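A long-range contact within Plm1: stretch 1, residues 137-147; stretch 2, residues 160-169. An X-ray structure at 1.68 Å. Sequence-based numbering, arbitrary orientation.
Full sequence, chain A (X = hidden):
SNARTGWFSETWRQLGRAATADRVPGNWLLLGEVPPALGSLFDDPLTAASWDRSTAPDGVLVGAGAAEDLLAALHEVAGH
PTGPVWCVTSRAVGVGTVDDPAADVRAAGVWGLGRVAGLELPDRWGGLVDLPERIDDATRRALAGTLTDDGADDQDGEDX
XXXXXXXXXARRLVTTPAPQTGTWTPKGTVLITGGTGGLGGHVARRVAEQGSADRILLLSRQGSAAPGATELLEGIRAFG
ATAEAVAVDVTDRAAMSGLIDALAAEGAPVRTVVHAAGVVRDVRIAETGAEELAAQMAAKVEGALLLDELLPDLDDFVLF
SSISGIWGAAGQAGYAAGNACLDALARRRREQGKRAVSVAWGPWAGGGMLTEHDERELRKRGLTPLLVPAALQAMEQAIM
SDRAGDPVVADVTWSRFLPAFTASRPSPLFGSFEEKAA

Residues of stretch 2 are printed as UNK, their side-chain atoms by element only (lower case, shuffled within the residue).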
# COMPACT_ATOMS: atom_id res chain seq x y z
N ASP A 137 -27.23 8.21 11.52
CA ASP A 137 -28.21 8.30 10.44
C ASP A 137 -27.66 8.96 9.17
O ASP A 137 -28.01 8.56 8.06
CB ASP A 137 -29.50 9.02 10.91
CG ASP A 137 -30.55 8.06 11.50
OD1 ASP A 137 -30.68 6.89 11.05
OD2 ASP A 137 -31.27 8.51 12.43
N ALA A 138 -26.82 9.98 9.33
CA ALA A 138 -26.21 10.67 8.20
C ALA A 138 -25.35 9.70 7.40
O ALA A 138 -25.37 9.70 6.17
CB ALA A 138 -25.36 11.84 8.68
N THR A 139 -24.60 8.86 8.10
CA THR A 139 -23.75 7.89 7.45
C THR A 139 -24.57 6.84 6.72
O THR A 139 -24.27 6.48 5.57
CB THR A 139 -22.81 7.23 8.45
OG1 THR A 139 -21.99 8.23 9.08
CG2 THR A 139 -21.95 6.19 7.75
N ARG A 140 -25.60 6.34 7.37
CA ARG A 140 -26.53 5.41 6.72
C ARG A 140 -27.07 5.94 5.40
O ARG A 140 -27.13 5.21 4.42
CB ARG A 140 -27.70 5.09 7.64
CG ARG A 140 -27.35 4.17 8.75
CD ARG A 140 -28.55 3.96 9.65
NE ARG A 140 -29.40 2.86 9.21
CZ ARG A 140 -30.58 2.99 8.61
NH1 ARG A 140 -31.08 4.18 8.31
NH2 ARG A 140 -31.27 1.90 8.28
N ARG A 141 -27.45 7.22 5.37
CA ARG A 141 -28.05 7.81 4.18
C ARG A 141 -27.06 8.06 3.05
O ARG A 141 -27.41 7.93 1.88
CB ARG A 141 -28.78 9.12 4.52
CG ARG A 141 -30.00 8.95 5.40
CD ARG A 141 -30.85 10.23 5.38
NE ARG A 141 -30.05 11.40 5.76
CZ ARG A 141 -29.88 11.85 7.01
NH1 ARG A 141 -30.46 11.24 8.06
NH2 ARG A 141 -29.11 12.91 7.23
N ALA A 142 -25.83 8.41 3.41
CA ALA A 142 -24.79 8.59 2.44
C ALA A 142 -24.49 7.26 1.75
O ALA A 142 -24.31 7.21 0.55
CB ALA A 142 -23.53 9.17 3.09
N LEU A 143 -24.42 6.18 2.52
CA LEU A 143 -24.18 4.86 1.94
C LEU A 143 -25.35 4.39 1.07
O LEU A 143 -25.17 3.86 0.01
CB LEU A 143 -23.90 3.80 3.01
CG LEU A 143 -23.59 2.44 2.39
CD1 LEU A 143 -22.29 2.48 1.61
CD2 LEU A 143 -23.51 1.40 3.42
N ALA A 144 -26.56 4.61 1.54
CA ALA A 144 -27.73 4.18 0.80
C ALA A 144 -27.81 4.87 -0.55
O ALA A 144 -28.08 4.24 -1.55
CB ALA A 144 -28.97 4.42 1.60
N GLY A 145 -27.56 6.17 -0.56
CA GLY A 145 -27.53 6.93 -1.81
C GLY A 145 -26.49 6.39 -2.78
O GLY A 145 -26.73 6.30 -3.97
N THR A 146 -25.34 6.00 -2.25
CA THR A 146 -24.26 5.46 -3.06
C THR A 146 -24.65 4.11 -3.68
O THR A 146 -24.42 3.90 -4.87
CB THR A 146 -22.96 5.33 -2.21
OG1 THR A 146 -22.55 6.65 -1.80
CG2 THR A 146 -21.84 4.67 -2.99
N LEU A 147 -25.26 3.23 -2.89
CA LEU A 147 -25.63 1.90 -3.36
C LEU A 147 -26.83 1.91 -4.30
O LEU A 147 -26.99 1.01 -5.11
CB LEU A 147 -25.92 0.97 -2.19
CG LEU A 147 -24.75 0.69 -1.25
CD1 LEU A 147 -25.18 -0.28 -0.13
CD2 LEU A 147 -23.54 0.16 -2.02
N UNK A 160 -14.22 4.84 -5.44
CA UNK A 160 -13.31 4.97 -4.29
C UNK A 160 -13.78 6.16 -3.47
O UNK A 160 -13.40 7.31 -3.72
c UNK A 160 -11.85 5.09 -4.73
c UNK A 160 -11.37 3.81 -5.43
o UNK A 160 -9.05 4.23 -5.07
n UNK A 160 -9.63 3.34 -7.04
c UNK A 160 -9.92 3.84 -5.84
N UNK A 161 -14.60 5.86 -2.48
CA UNK A 161 -15.36 6.88 -1.76
C UNK A 161 -15.12 6.82 -0.26
O UNK A 161 -14.83 5.75 0.31
c UNK A 161 -18.66 6.34 -3.70
c UNK A 161 -17.29 6.90 -3.49
c UNK A 161 -17.22 8.40 -3.87
c UNK A 161 -16.86 6.70 -2.04
N UNK A 162 -15.33 7.96 0.39
CA UNK A 162 -15.29 8.04 1.83
C UNK A 162 -16.42 8.94 2.30
O UNK A 162 -16.74 9.95 1.68
c UNK A 162 -13.93 8.57 2.31
N UNK A 163 -17.03 8.55 3.42
CA UNK A 163 -18.04 9.37 4.09
C UNK A 163 -17.42 10.03 5.32
O UNK A 163 -16.81 9.37 6.16
c UNK A 163 -20.31 9.49 5.16
c UNK A 163 -19.30 8.56 4.48
c UNK A 163 -19.92 7.92 3.25
N UNK A 164 -17.52 11.36 5.38
CA UNK A 164 -17.01 12.14 6.51
C UNK A 164 -18.03 13.22 6.81
O UNK A 164 -18.41 13.98 5.92
c UNK A 164 -15.65 12.78 6.19
n UNK A 164 -12.92 10.14 6.91
n UNK A 164 -11.84 8.21 6.38
c UNK A 164 -12.97 8.87 6.53
c UNK A 164 -14.50 11.78 5.90
c UNK A 164 -14.09 11.00 7.14
n UNK A 164 -14.13 8.25 6.30
N UNK A 165 -18.50 13.24 8.06
CA UNK A 165 -19.55 14.18 8.51
C UNK A 165 -20.74 14.21 7.55
O UNK A 165 -21.27 15.27 7.20
c UNK A 165 -18.97 15.58 8.73
o UNK A 165 -20.72 15.89 10.39
c UNK A 165 -19.82 16.44 9.70
o UNK A 165 -19.56 17.66 9.79
N UNK A 166 -21.16 13.03 7.10
CA UNK A 166 -22.29 12.92 6.19
C UNK A 166 -22.08 13.36 4.74
O UNK A 166 -23.01 13.34 3.96
N UNK A 167 -20.85 13.73 4.39
CA UNK A 167 -20.53 14.14 3.02
C UNK A 167 -19.73 13.05 2.34
O UNK A 167 -18.96 12.36 3.00
o UNK A 167 -21.01 17.94 1.78
n UNK A 167 -22.68 16.90 2.89
c UNK A 167 -21.40 17.22 2.70
c UNK A 167 -20.41 16.61 3.66
c UNK A 167 -19.71 15.42 3.04
N UNK A 168 -19.89 12.95 1.03
CA UNK A 168 -19.12 12.01 0.20
C UNK A 168 -17.88 12.65 -0.39
O UNK A 168 -17.95 13.74 -0.98
c UNK A 168 -21.06 9.77 -2.34
c UNK A 168 -19.79 9.01 -0.33
c UNK A 168 -19.96 11.49 -0.97
c UNK A 168 -20.65 10.13 -0.92
N UNK A 169 -16.77 11.94 -0.29
CA UNK A 169 -15.49 12.36 -0.84
C UNK A 169 -14.99 11.27 -1.78
O UNK A 169 -15.17 10.10 -1.49
c UNK A 169 -14.45 12.56 0.25
c UNK A 169 -12.63 16.82 0.75
c UNK A 169 -13.25 17.56 1.77
n UNK A 169 -15.65 14.97 2.80
c UNK A 169 -14.27 17.04 2.52
c UNK A 169 -14.67 15.73 2.24
c UNK A 169 -13.05 15.54 0.45
c UNK A 169 -15.68 13.74 2.17
c UNK A 169 -14.75 13.71 1.18
c UNK A 169 -14.08 14.98 1.20
O HOH W 1 -25.70 11.98 4.43
O HOH W 2 -20.69 10.59 8.41

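Stretch 1 is a helix, and the chain returns beside it as a β-hairpin whose residues can be read from their atoms. Position 160 begins the first strand with three carbons, the third bearing one oxygen and one nitrogen. This is an amide at the end of a two-methylene chain, out of reach of the helix: Gln-160.

At position 161 four carbons fork at the second, and the CA-to-CB bond points toward the helix, where one terminal carbon comes within 3.7 Å of CG2 of Thr-146. The fork at the second carbon rather than the first identifies Leu-161, and the carbon in contact is CD1. Position 162 has a single carbon, which lies beyond reach of stretch 1, as expected for alternation along a strand; it is Ala-162.

Position 163 turns back toward the helix. Its first carbon carries two more and nothing else, the β-branched pattern of Val-163. In its t rotamer both methyls, CG1 and CG2, lie 3.8 Å from CB of Ala-142, and CG1 also comes to 4.4 Å from CA of Thr-139. Three carbons, a nitrogen and then a carbon carrying two further nitrogens form a guanidinium chain at position 164. This is Arg-164, whose CA-to-CB bond points away from the helix; its NH1 donates a hydrogen bond to O of Val-163 at 2.9 Å.

Position 165 has two carbons, the second holding two oxygens. This short carboxylate is Asp-165; it sits in the turn with phi and psi both positive, and makes no close contact with stretch 1. Position 166 has no side-chain atoms and is therefore Gly-166. Its CA lies 4.1 Å from CB of Ala-138, and an ideal CB here would fall only 3.3 Å from that same methyl, a tight approach; the positive phi of 74° also favours glycine.

The second strand starts at 167, where three carbons end in one oxygen and one nitrogen. The residue is Gln-167, its CA-to-CB bond directed away from the helix. Position 168 has four carbons forked at the second and faces stretch 1, one branch end reaching 3.5 Å from OG1 of Thr-146. It is Leu-168, and that atom is CD1. At 169 one carbon leads into fused five- and six-membered rings holding eight carbons and one nitrogen, the indole of Trp-169, which lies clear of the helix.

The contact joins small helical side chains to one face of the hairpin. Ala-138, Ala-142 and Thr-146 recur every four residues and point toward it, meeting Gly-166, Val-163 and the two leucines in turn. The type I' turn from Arg-164 to Gln-167 brings Gly-166 against the start of the helix. No direct hydrogen bond crosses the interface, but two waters bridge it: one donates to O of Ala-138 (2.9 Å) and O of Gly-166 (3.1 Å), the other donates to OG1 of Thr-139 and accepts from N of Gly-166, both at 2.8 Å. Apolar packing thus lies along the strands, with water linking the turn to the helix.

Stretch 2 (160-169) QLAVRDGQLW
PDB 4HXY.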